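Local coordinates for protein FkbI (Streptomyces hygroscopicus, PDB 1R2J) that binds FAD and probably acts as an acyl-ACP dehydrogenase in making the methoxymalonyl extender unit of the polyketide FK520, at residues Gly23-Asp28 with Cys186-His191; Gly37-Glu42 with Ser73-Gln78; Gly110-Gln115 with His139-Thr144. All coordinates share one frame; numbering follows the deposited sequence.

Contact 1 (Gly23-Asp28 with Cys186-His191). With FAD (flavin-adenine dinucleotide), chain B.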
loop_
_atom_site.group_PDB
_atom_site.type_symbol
_atom_site.label_atom_id
_atom_site.label_comp_id
_atom_site.label_asym_id
_atom_site.label_seq_id
_atom_site.Cartn_x
_atom_site.Cartn_y
_atom_site.Cartn_z
ATOM N N GLY A 23 -2.572 -17.414 4.180
ATOM C CA GLY A 23 -2.602 -16.136 4.864
ATOM C C GLY A 23 -1.266 -15.594 5.331
ATOM O O GLY A 23 -1.219 -14.816 6.286
ATOM N N GLU A 24 -0.180 -15.982 4.671
ATOM C CA GLU A 24 1.126 -15.493 5.084
ATOM C C GLU A 24 2.185 -15.504 3.986
ATOM O O GLU A 24 2.178 -16.362 3.103
ATOM C CB GLU A 24 1.628 -16.305 6.283
ATOM C CG GLU A 24 2.557 -15.513 7.198
ATOM C CD GLU A 24 2.989 -16.289 8.428
ATOM O OE1 GLU A 24 3.530 -15.659 9.365
ATOM O OE2 GLU A 24 2.797 -17.524 8.458
ATOM N N LEU A 25 3.089 -14.532 4.052
ATOM C CA LEU A 25 4.184 -14.415 3.100
ATOM C C LEU A 25 5.452 -14.907 3.801
ATOM O O LEU A 25 5.566 -14.819 5.022
ATOM C CB LEU A 25 4.380 -12.954 2.687
ATOM C CG LEU A 25 3.316 -12.249 1.841
ATOM C CD1 LEU A 25 3.648 -10.765 1.735
ATOM C CD2 LEU A 25 3.257 -12.884 0.465
ATOM N N PRO A 26 6.420 -15.434 3.038
ATOM C CA PRO A 26 7.662 -15.918 3.652
ATOM C C PRO A 26 8.483 -14.743 4.189
ATOM O O PRO A 26 8.815 -13.820 3.442
ATOM C CB PRO A 26 8.383 -16.617 2.495
ATOM C CG PRO A 26 7.287 -16.939 1.519
ATOM C CD PRO A 26 6.381 -15.747 1.602
ATOM N N ARG A 27 8.802 -14.781 5.478
ATOM C CA ARG A 27 9.595 -13.736 6.121
ATOM C C ARG A 27 10.922 -13.536 5.393
ATOM O O ARG A 27 11.363 -12.404 5.190
ATOM C CB ARG A 27 9.870 -14.116 7.579
ATOM C CG ARG A 27 10.284 -15.578 7.754
ATOM C CD ARG A 27 10.783 -15.888 9.163
ATOM N NE ARG A 27 12.147 -15.414 9.389
ATOM C CZ ARG A 27 12.838 -15.633 10.505
ATOM N NH1 ARG A 27 12.293 -16.322 11.499
ATOM N NH2 ARG A 27 14.072 -15.158 10.631
ATOM N N ASP A 28 11.551 -14.645 5.008
ATOM C CA ASP A 28 12.830 -14.622 4.296
ATOM C C ASP A 28 12.786 -13.847 2.981
ATOM O O ASP A 28 13.783 -13.246 2.579
ATOM C CB ASP A 28 13.308 -16.051 4.008
ATOM C CG ASP A 28 13.958 -16.708 5.212
ATOM O OD1 ASP A 28 14.332 -17.898 5.110
ATOM O OD2 ASP A 28 14.101 -16.037 6.256
ATOM N N CYS A 186 -6.011 -9.225 0.451
ATOM C CA CYS A 186 -4.607 -8.967 0.769
ATOM C C CYS A 186 -4.281 -9.791 2.028
ATOM O O CYS A 186 -3.518 -9.369 2.900
ATOM C CB CYS A 186 -4.392 -7.467 1.031
ATOM S SG CYS A 186 -4.354 -6.404 -0.462
ATOM N N ARG A 187 -4.873 -10.980 2.085
ATOM C CA ARG A 187 -4.759 -11.894 3.217
ATOM C C ARG A 187 -3.374 -12.299 3.713
ATOM O O ARG A 187 -3.239 -12.772 4.841
ATOM C CB ARG A 187 -5.599 -13.144 2.929
ATOM C CG ARG A 187 -7.046 -12.814 2.591
ATOM C CD ARG A 187 -7.928 -14.049 2.587
ATOM N NE ARG A 187 -7.586 -14.981 1.517
ATOM C CZ ARG A 187 -8.280 -16.084 1.254
ATOM N NH1 ARG A 187 -9.342 -16.383 1.989
ATOM N NH2 ARG A 187 -7.928 -16.874 0.250
ATOM N N ALA A 188 -2.347 -12.110 2.893
ATOM C CA ALA A 188 -0.997 -12.462 3.311
ATOM C C ALA A 188 -0.162 -11.221 3.632
ATOM O O ALA A 188 1.052 -11.315 3.824
ATOM C CB ALA A 188 -0.312 -13.283 2.223
ATOM N N ALA A 189 -0.816 -10.064 3.710
ATOM C CA ALA A 189 -0.120 -8.811 3.978
ATOM C C ALA A 189 0.272 -8.579 5.437
ATOM O O ALA A 189 0.881 -7.557 5.762
ATOM C CB ALA A 189 -0.952 -7.646 3.479
ATOM N N GLY A 190 -0.090 -9.511 6.313
ATOM C CA GLY A 190 0.261 -9.379 7.717
ATOM C C GLY A 190 -0.387 -8.231 8.472
ATOM O O GLY A 190 0.283 -7.548 9.244
ATOM N N HIS A 191 -1.682 -8.019 8.263
ATOM C CA HIS A 191 -2.412 -6.950 8.946
ATOM C C HIS A 191 -2.470 -7.280 10.431
ATOM O O HIS A 191 -2.611 -8.436 10.808
ATOM C CB HIS A 191 -3.848 -6.862 8.420
ATOM C CG HIS A 191 -3.945 -6.874 6.928
ATOM N ND1 HIS A 191 -3.567 -5.803 6.149
ATOM C CD2 HIS A 191 -4.329 -7.846 6.070
ATOM C CE1 HIS A 191 -3.710 -6.116 4.874
ATOM N NE2 HIS A 191 -4.171 -7.351 4.799
HETATM P PA FAD B . -15.388 4.517 8.162
HETATM O O1A FAD B . -14.166 5.282 7.948
HETATM O O2A FAD B . -16.001 3.858 9.369
HETATM O O5B FAD B . -15.970 3.779 6.956
HETATM C C5B FAD B . -16.928 4.641 6.484
HETATM C C4B FAD B . -17.690 4.280 5.256
HETATM O O4B FAD B . -18.396 5.569 5.301
HETATM C C3B FAD B . -16.757 4.355 4.089
HETATM O O3B FAD B . -17.349 3.714 3.007
HETATM C C2B FAD B . -16.566 5.777 3.853
HETATM O O2B FAD B . -16.168 6.252 2.540
HETATM C C1B FAD B . -17.908 6.427 4.300
HETATM N N9A FAD B . -17.696 7.721 4.858
HETATM C C8A FAD B . -17.082 8.135 6.071
HETATM N N7A FAD B . -17.048 9.420 6.266
HETATM C C5A FAD B . -17.664 9.951 5.150
HETATM C C6A FAD B . -17.951 11.259 4.749
HETATM N N6A FAD B . -17.632 12.331 5.487
HETATM N N1A FAD B . -18.595 11.442 3.539
HETATM C C2A FAD B . -18.934 10.384 2.767
HETATM N N3A FAD B . -18.695 9.042 3.080
HETATM C C4A FAD B . -18.035 8.971 4.338
HETATM N N1 FAD B . -4.814 1.885 8.272
HETATM C C2 FAD B . -3.548 2.319 8.672
HETATM O O2 FAD B . -3.394 3.283 9.445
HETATM N N3 FAD B . -2.425 1.655 8.201
HETATM C C4 FAD B . -2.448 0.534 7.331
HETATM O O4 FAD B . -1.358 -0.000 6.964
HETATM C C4X FAD B . -3.706 0.110 6.968
HETATM N N5 FAD B . -3.750 -1.059 6.093
HETATM C C5X FAD B . -5.019 -1.551 5.719
HETATM C C6 FAD B . -5.160 -2.697 4.891
HETATM C C7 FAD B . -6.416 -3.263 4.514
HETATM C C7M FAD B . -6.469 -4.503 3.624
HETATM C C8 FAD B . -7.597 -2.643 5.008
HETATM C C8M FAD B . -8.998 -3.152 4.719
HETATM C C9 FAD B . -7.516 -1.522 5.794
HETATM C C9A FAD B . -6.249 -0.930 6.153
HETATM N N10 FAD B . -6.110 0.281 7.013
HETATM C C10 FAD B . -4.875 0.788 7.435
HETATM C "C1'" FAD B . -7.395 0.778 7.258
HETATM C "C2'" FAD B . -7.850 1.864 6.126
HETATM O "O2'" FAD B . -7.196 3.048 6.666
HETATM C "C3'" FAD B . -9.251 2.014 6.336
HETATM O "O3'" FAD B . -9.948 1.435 5.205
HETATM C "C4'" FAD B . -10.126 3.274 6.548
HETATM O "O4'" FAD B . -9.736 4.269 7.455
HETATM C "C5'" FAD B . -11.267 2.516 7.036
HETATM O "O5'" FAD B . -11.999 3.146 8.043
HETATM P P FAD B . -13.161 2.232 8.715
HETATM O O1P FAD B . -12.581 3.195 9.524
HETATM O O2P FAD B . -14.156 2.050 9.893
HETATM O O3P FAD B . -14.359 3.300 8.455
HETATM O O HOH W 1 -0.669 -12.230 6.541
#
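Leu-25 packs its side chain against the backbone carbonyl of Ala-188. Its CB sits 3.9 Å from Ala-188 O; CG, placed anti to its own carbonyl carbon (chi1 -68°), comes in to 3.2 Å from that oxygen. The two methyls then part: CD1 stays on Ala-188 O at 3.4 Å, while CD2 faces Ala-188 CB, 4.0 Å off. That CB in turn points at the 23-28 loop and packs on the backbone of Glu-24. No direct hydrogen bond crosses here, but Tyr-148 OH bonds both Leu-25 N and Ala-188 O, and a water gives a proton to Gly-23 O and takes one from Gly-190 N. In the acyl-CoA dehydrogenase fold this is a seam between the N-terminal helical domain and the middle beta domain: Pro-26 is the N-cap of helix 27-35, and Cys-186 to Ala-189 form a type I beta turn. Cys-186 O accepts twice, from Ala-189 N and, through the opposite face of its plane, from His-191 NE2 at 2.8 Å. The imidazole so held brings CE1 to 3.4 Å from the flavin methyl C7M. An alanine at His-191 would probably leave Cys-186 O with the turn bond alone from this segment and open a gap beside C7M. Arg-187 leads away from the seam to a salt bridge with Asp-20.

Contact 2 (Gly37-Glu42 with Ser73-Gln78)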
loop_
_atom_site.group_PDB
_atom_site.type_symbol
_atom_site.label_atom_id
_atom_site.label_comp_id
_atom_site.label_asym_id
_atom_site.label_seq_id
_atom_site.Cartn_x
_atom_site.Cartn_y
_atom_site.Cartn_z
ATOM N N GLY A 37 16.770 -3.266 -1.499
ATOM C CA GLY A 37 16.293 -1.915 -1.747
ATOM C C GLY A 37 14.947 -1.874 -2.461
ATOM O O GLY A 37 14.392 -0.798 -2.717
ATOM N N LEU A 38 14.422 -3.044 -2.808
ATOM C CA LEU A 38 13.132 -3.107 -3.477
ATOM C C LEU A 38 12.130 -2.878 -2.348
ATOM O O LEU A 38 12.503 -2.953 -1.182
ATOM C CB LEU A 38 12.945 -4.479 -4.127
ATOM C CG LEU A 38 14.100 -4.911 -5.039
ATOM C CD1 LEU A 38 13.963 -6.392 -5.365
ATOM C CD2 LEU A 38 14.112 -4.066 -6.310
ATOM N N LEU A 39 10.874 -2.594 -2.662
ATOM C CA LEU A 39 9.900 -2.326 -1.596
ATOM C C LEU A 39 10.199 -0.960 -0.992
ATOM O O LEU A 39 9.390 -0.411 -0.251
ATOM C CB LEU A 39 9.989 -3.382 -0.484
ATOM C CG LEU A 39 9.377 -4.768 -0.704
ATOM C CD1 LEU A 39 9.904 -5.401 -1.978
ATOM C CD2 LEU A 39 9.700 -5.625 0.491
ATOM N N CYS A 40 11.368 -0.431 -1.345
ATOM C CA CYS A 40 11.884 0.850 -0.868
ATOM C C CYS A 40 12.576 1.599 -1.998
ATOM O O CYS A 40 13.282 2.576 -1.748
ATOM C CB CYS A 40 12.954 0.591 0.188
ATOM S SG CYS A 40 12.633 1.210 1.799
ATOM N N ALA A 41 12.388 1.124 -3.225
ATOM C CA ALA A 41 13.052 1.672 -4.401
ATOM C C ALA A 41 13.301 3.177 -4.510
ATOM O O ALA A 41 14.320 3.580 -5.064
ATOM C CB ALA A 41 12.349 1.172 -5.663
ATOM N N GLU A 42 12.400 4.007 -3.993
ATOM C CA GLU A 42 12.578 5.454 -4.099
ATOM C C GLU A 42 13.561 6.069 -3.104
ATOM O O GLU A 42 13.894 7.252 -3.203
ATOM C CB GLU A 42 11.220 6.159 -4.006
ATOM C CG GLU A 42 10.398 6.026 -5.280
ATOM C CD GLU A 42 8.992 6.578 -5.148
ATOM O OE1 GLU A 42 8.834 7.695 -4.617
ATOM O OE2 GLU A 42 8.042 5.890 -5.584
ATOM N N SER A 73 1.349 -4.848 -1.023
ATOM C CA SER A 73 0.959 -4.059 0.142
ATOM C C SER A 73 2.137 -3.835 1.088
ATOM O O SER A 73 2.221 -2.796 1.745
ATOM C CB SER A 73 -0.198 -4.737 0.878
ATOM O OG SER A 73 -1.388 -4.662 0.108
ATOM N N VAL A 74 3.043 -4.809 1.150
ATOM C CA VAL A 74 4.221 -4.701 2.001
ATOM C C VAL A 74 5.130 -3.618 1.444
ATOM O O VAL A 74 5.729 -2.851 2.200
ATOM C CB VAL A 74 4.991 -6.043 2.076
ATOM C CG1 VAL A 74 6.247 -5.888 2.928
ATOM C CG2 VAL A 74 4.098 -7.109 2.680
ATOM N N MET A 75 5.225 -3.557 0.116
ATOM C CA MET A 75 6.042 -2.551 -0.558
ATOM C C MET A 75 5.475 -1.170 -0.270
ATOM O O MET A 75 6.221 -0.207 -0.084
ATOM C CB MET A 75 6.031 -2.754 -2.075
ATOM C CG MET A 75 6.634 -4.051 -2.556
ATOM S SD MET A 75 6.544 -4.201 -4.362
ATOM C CE MET A 75 7.399 -2.680 -4.880
ATOM N N THR A 76 4.148 -1.065 -0.259
ATOM C CA THR A 76 3.518 0.224 0.004
ATOM C C THR A 76 3.785 0.662 1.446
ATOM O O THR A 76 4.082 1.827 1.692
ATOM C CB THR A 76 1.968 0.198 -0.290
ATOM O OG1 THR A 76 1.283 -0.550 0.718
ATOM C CG2 THR A 76 1.690 -0.458 -1.633
ATOM N N SER A 77 3.695 -0.270 2.392
ATOM C CA SER A 77 3.941 0.050 3.796
ATOM C C SER A 77 5.407 0.439 3.985
ATOM O O SER A 77 5.718 1.429 4.649
ATOM C CB SER A 77 3.603 -1.148 4.680
ATOM O OG SER A 77 2.219 -1.440 4.625
ATOM N N GLN A 78 6.299 -0.354 3.398
ATOM C CA GLN A 78 7.730 -0.095 3.460
ATOM C C GLN A 78 8.013 1.287 2.897
ATOM O O GLN A 78 8.646 2.124 3.547
ATOM C CB GLN A 78 8.500 -1.113 2.619
ATOM C CG GLN A 78 9.047 -2.311 3.374
ATOM C CD GLN A 78 10.024 -1.921 4.468
ATOM O OE1 GLN A 78 9.619 -1.572 5.569
ATOM N NE2 GLN A 78 11.317 -1.968 4.162
#
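Leu-39 crosses the side chain of Met-75 at about a right angle, and the two meet at their CG atoms. These carbons, Leu-39 CG and Met-75 CG, are only 3.4 Å apart, tighter than ordinary van der Waals contact. Leu-39 CD1 backs up the same spot, 3.6 Å from Met-75 CG. Beyond the sulfur the methionine bends (chi3 56°), and its CE returns to 4.1 Å from Leu-39 N, so the methyl also touches the leucine's backbone. Leu-39 CD2 goes instead to Val-74 CG1 at 4.2 Å. All this lies inside the helical N-terminal domain of the acyl-CoA dehydrogenase fold: the helix 27-35 ends in a Schellman motif at Gly-37, and the loop that follows drops Leu-39 onto the flank of helix 69-88. Leu-33 and Leu-30 of the preceding helix touch Leu-39 and Val-74 respectively, and Phe-60, Thr-61 and Val-64 of helix 54-67 pack on Met-75. The loop backbone comes close too. Leu-39 O stands 3.2 Å from Met-75 O, two acceptors with no bond between them, and 3.1 Å from Gln-78 CB. Gln-78 then passes Leu-39 CB with its CG, 4.1 Å off, and sends OE1 to a hydrogen bond with Ala-107 N, which helps fix the amide; its NE2 merely packs near Cys-40 SG, 4.2 Å away.

Contact 3 (Gly110-Gln115 with His139-Thr144). With FAD (flavin-adenine dinucleotide), chain B.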
loop_
_atom_site.group_PDB
_atom_site.type_symbol
_atom_site.label_atom_id
_atom_site.label_comp_id
_atom_site.label_asym_id
_atom_site.label_seq_id
_atom_site.Cartn_x
_atom_site.Cartn_y
_atom_site.Cartn_z
ATOM N N GLY A 110 1.132 2.853 11.154
ATOM C CA GLY A 110 -0.187 2.792 11.754
ATOM C C GLY A 110 -0.687 4.135 12.247
ATOM O O GLY A 110 -0.078 4.762 13.116
ATOM N N PHE A 111 -1.797 4.588 11.679
ATOM C CA PHE A 111 -2.401 5.852 12.079
ATOM C C PHE A 111 -3.881 5.638 12.370
ATOM O O PHE A 111 -4.474 6.317 13.209
ATOM C CB PHE A 111 -2.206 6.915 10.987
ATOM C CG PHE A 111 -2.434 6.411 9.582
ATOM C CD1 PHE A 111 -3.713 6.358 9.040
ATOM C CD2 PHE A 111 -1.362 5.979 8.805
ATOM C CE1 PHE A 111 -3.923 5.879 7.736
ATOM C CE2 PHE A 111 -1.556 5.499 7.505
ATOM C CZ PHE A 111 -2.839 5.448 6.969
ATOM N N SER A 112 -4.470 4.668 11.686
ATOM C CA SER A 112 -5.877 4.367 11.874
ATOM C C SER A 112 -6.196 3.757 13.243
ATOM O O SER A 112 -5.393 3.023 13.812
ATOM C CB SER A 112 -6.348 3.419 10.778
ATOM O OG SER A 112 -7.669 3.004 11.069
ATOM N N GLU A 113 -7.376 4.075 13.767
ATOM C CA GLU A 113 -7.816 3.549 15.054
ATOM C C GLU A 113 -9.273 3.104 14.959
ATOM O O GLU A 113 -9.974 3.445 14.005
ATOM C CB GLU A 113 -7.660 4.608 16.154
ATOM C CG GLU A 113 -6.225 5.102 16.329
ATOM C CD GLU A 113 -6.035 5.986 17.555
ATOM O OE1 GLU A 113 -4.979 6.645 17.650
ATOM O OE2 GLU A 113 -6.934 6.020 18.421
ATOM N N ARG A 114 -9.721 2.345 15.953
ATOM C CA ARG A 114 -11.087 1.835 15.978
ATOM C C ARG A 114 -12.131 2.923 15.714
ATOM O O ARG A 114 -13.085 2.709 14.969
ATOM C CB ARG A 114 -11.368 1.163 17.329
ATOM C CG ARG A 114 -12.257 -0.067 17.241
ATOM C CD ARG A 114 -11.559 -1.200 16.493
ATOM N NE ARG A 114 -12.371 -2.415 16.436
ATOM C CZ ARG A 114 -11.918 -3.600 16.034
ATOM N NH1 ARG A 114 -10.655 -3.734 15.656
ATOM N NH2 ARG A 114 -12.729 -4.650 16.001
ATOM N N GLN A 115 -11.941 4.093 16.315
ATOM C CA GLN A 115 -12.886 5.191 16.146
ATOM C C GLN A 115 -12.442 6.247 15.132
ATOM O O GLN A 115 -13.162 7.215 14.880
ATOM C CB GLN A 115 -13.137 5.869 17.495
ATOM C CG GLN A 115 -12.022 6.807 17.957
ATOM C CD GLN A 115 -10.696 6.110 18.223
ATOM O OE1 GLN A 115 -10.653 4.918 18.535
ATOM N NE2 GLN A 115 -9.605 6.862 18.123
ATOM N N HIS A 139 -3.663 2.754 20.499
ATOM C CA HIS A 139 -4.061 1.548 19.794
ATOM C C HIS A 139 -4.289 1.878 18.322
ATOM O O HIS A 139 -4.901 2.893 17.996
ATOM C CB HIS A 139 -5.360 1.006 20.403
ATOM C CG HIS A 139 -5.816 -0.297 19.818
ATOM N ND1 HIS A 139 -6.021 -0.473 18.466
ATOM C CD2 HIS A 139 -6.130 -1.478 20.402
ATOM C CE1 HIS A 139 -6.440 -1.706 18.242
ATOM N NE2 HIS A 139 -6.515 -2.337 19.401
ATOM N N LYS A 140 -3.779 1.029 17.437
ATOM C CA LYS A 140 -3.961 1.218 16.001
ATOM C C LYS A 140 -4.621 -0.051 15.480
ATOM O O LYS A 140 -4.474 -1.121 16.077
ATOM C CB LYS A 140 -2.621 1.435 15.291
ATOM C CG LYS A 140 -1.889 2.718 15.677
ATOM C CD LYS A 140 -2.742 3.954 15.420
ATOM C CE LYS A 140 -2.018 5.230 15.832
ATOM N NZ LYS A 140 -2.854 6.461 15.662
ATOM N N VAL A 141 -5.347 0.064 14.373
ATOM C CA VAL A 141 -6.028 -1.085 13.801
ATOM C C VAL A 141 -5.622 -1.334 12.360
ATOM O O VAL A 141 -5.169 -0.423 11.663
ATOM C CB VAL A 141 -7.558 -0.901 13.837
ATOM C CG1 VAL A 141 -8.044 -0.834 15.276
ATOM C CG2 VAL A 141 -7.946 0.363 13.064
ATOM N N TRP A 142 -5.773 -2.582 11.927
ATOM C CA TRP A 142 -5.467 -2.970 10.554
ATOM C C TRP A 142 -4.129 -2.542 9.972
ATOM O O TRP A 142 -4.023 -2.366 8.762
ATOM C CB TRP A 142 -6.565 -2.458 9.627
ATOM C CG TRP A 142 -7.742 -3.332 9.582
ATOM C CD1 TRP A 142 -8.847 -3.271 10.378
ATOM C CD2 TRP A 142 -7.943 -4.431 8.693
ATOM N NE1 TRP A 142 -9.730 -4.266 10.036
ATOM C CE2 TRP A 142 -9.199 -4.993 9.003
ATOM C CE3 TRP A 142 -7.182 -4.996 7.663
ATOM C CZ2 TRP A 142 -9.715 -6.097 8.317
ATOM C CZ3 TRP A 142 -7.694 -6.092 6.981
ATOM C CH2 TRP A 142 -8.952 -6.630 7.312
ATOM N N THR A 143 -3.108 -2.387 10.803
ATOM C CA THR A 143 -1.803 -1.965 10.307
ATOM C C THR A 143 -1.186 -2.991 9.360
ATOM O O THR A 143 -0.861 -4.107 9.765
ATOM C CB THR A 143 -0.834 -1.716 11.470
ATOM O OG1 THR A 143 -1.495 -0.929 12.466
ATOM C CG2 THR A 143 0.394 -0.961 10.986
ATOM N N THR A 144 -1.021 -2.608 8.097
ATOM C CA THR A 144 -0.444 -3.500 7.094
ATOM C C THR A 144 1.016 -3.858 7.359
ATOM O O THR A 144 1.817 -2.995 7.721
ATOM C CB THR A 144 -0.524 -2.881 5.685
ATOM O OG1 THR A 144 -1.896 -2.696 5.321
ATOM C CG2 THR A 144 0.152 -3.797 4.667
HETATM P PA FAD B . -15.388 4.517 8.162
HETATM O O1A FAD B . -14.166 5.282 7.948
HETATM O O2A FAD B . -16.001 3.858 9.369
HETATM O O5B FAD B . -15.970 3.779 6.956
HETATM C C5B FAD B . -16.928 4.641 6.484
HETATM C C4B FAD B . -17.690 4.280 5.256
HETATM O O4B FAD B . -18.396 5.569 5.301
HETATM C C3B FAD B . -16.757 4.355 4.089
HETATM O O3B FAD B . -17.349 3.714 3.007
HETATM C C2B FAD B . -16.566 5.777 3.853
HETATM O O2B FAD B . -16.168 6.252 2.540
HETATM C C1B FAD B . -17.908 6.427 4.300
HETATM N N9A FAD B . -17.696 7.721 4.858
HETATM C C8A FAD B . -17.082 8.135 6.071
HETATM N N7A FAD B . -17.048 9.420 6.266
HETATM C C5A FAD B . -17.664 9.951 5.150
HETATM C C6A FAD B . -17.951 11.259 4.749
HETATM N N6A FAD B . -17.632 12.331 5.487
HETATM N N1A FAD B . -18.595 11.442 3.539
HETATM C C2A FAD B . -18.934 10.384 2.767
HETATM N N3A FAD B . -18.695 9.042 3.080
HETATM C C4A FAD B . -18.035 8.971 4.338
HETATM N N1 FAD B . -4.814 1.885 8.272
HETATM C C2 FAD B . -3.548 2.319 8.672
HETATM O O2 FAD B . -3.394 3.283 9.445
HETATM N N3 FAD B . -2.425 1.655 8.201
HETATM C C4 FAD B . -2.448 0.534 7.331
HETATM O O4 FAD B . -1.358 -0.000 6.964
HETATM C C4X FAD B . -3.706 0.110 6.968
HETATM N N5 FAD B . -3.750 -1.059 6.093
HETATM C C5X FAD B . -5.019 -1.551 5.719
HETATM C C6 FAD B . -5.160 -2.697 4.891
HETATM C C7 FAD B . -6.416 -3.263 4.514
HETATM C C7M FAD B . -6.469 -4.503 3.624
HETATM C C8 FAD B . -7.597 -2.643 5.008
HETATM C C8M FAD B . -8.998 -3.152 4.719
HETATM C C9 FAD B . -7.516 -1.522 5.794
HETATM C C9A FAD B . -6.249 -0.930 6.153
HETATM N N10 FAD B . -6.110 0.281 7.013
HETATM C C10 FAD B . -4.875 0.788 7.435
HETATM C "C1'" FAD B . -7.395 0.778 7.258
HETATM C "C2'" FAD B . -7.850 1.864 6.126
HETATM O "O2'" FAD B . -7.196 3.048 6.666
HETATM C "C3'" FAD B . -9.251 2.014 6.336
HETATM O "O3'" FAD B . -9.948 1.435 5.205
HETATM C "C4'" FAD B . -10.126 3.274 6.548
HETATM O "O4'" FAD B . -9.736 4.269 7.455
HETATM C "C5'" FAD B . -11.267 2.516 7.036
HETATM O "O5'" FAD B . -11.999 3.146 8.043
HETATM P P FAD B . -13.161 2.232 8.715
HETATM O O1P FAD B . -12.581 3.195 9.524
HETATM O O2P FAD B . -14.156 2.050 9.893
HETATM O O3P FAD B . -14.359 3.300 8.455
HETATM O O HOH W 2 -8.121 1.631 18.243
#
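A buried lysine ammonium group is gripped by three oxygens: Lys-140 NZ donates to Phe-111 O at 2.9 Å and to Glu-113 OE1 at 2.9 Å, the latter a salt bridge whose carboxylate oxygen is less surely placed, and also to Phe-155 O. This joins strand 133-143 to the loop after strand 107-110, in the middle beta domain of the acyl-CoA dehydrogenase fold, beside the flavin. The lysine chain gets there by bending at chi2 (-57°), which brings CD against Ser-112 O before CE passes Gly-110 O. Gly-110 packs its CA 3.9 Å from Thr-143 CG2. The backbone-to-backbone bond across the contact is Val-141 N to Ser-112 O, 3.0 Å. Val-141 itself reaches over the loop: CG2 lies 3.3 Å from Ser-112 OG, while CG1 meets Arg-114 at its CD and at the edge of its guanidinium. Glu-113 OE2 accepts from Gln-115 NE2, and the carboxylate is held further by Arg-124 N and Thr-125 N.

Anchored this way, the loop presents two N-H groups to the flavin: Phe-111 N and Ser-112 N both donate to FAD O2, the second at 2.8 Å. That oxygen also sits 3.0 Å above the Phe-111 ring plane, over its centre. Two donors there would probably help stabilise negative charge on the reduced flavin. From the other segment, Thr-144 N donates to FAD O4, and Thr-144 OG1 donates to FAD N5 at 2.6 Å.

Overall arrangement
Contact 2 is wholly buried within the helical N-terminal domain and is almost all apolar. Contact 3, mostly buried in the middle beta domain, is held instead by a salt bridge and hydrogen bonds, some to the flavin, with Arg-114 exposed. Contact 1 is only partly buried and joins the two domains through apolar touches, a water and a shared hydroxyl. Helix 69-88 ties them together: Ser-73 packs against Cys-186 and Ala-189 of contact 1, Val-74 against Leu-25, and Ser-77 against Thr-144 of contact 3. Contacts 1 and 3 both reach FAD, where His-191 meets Trp-142 and lies beside Thr-144; in contact 2 the Val-74 side chain is about 10 Å from FAD.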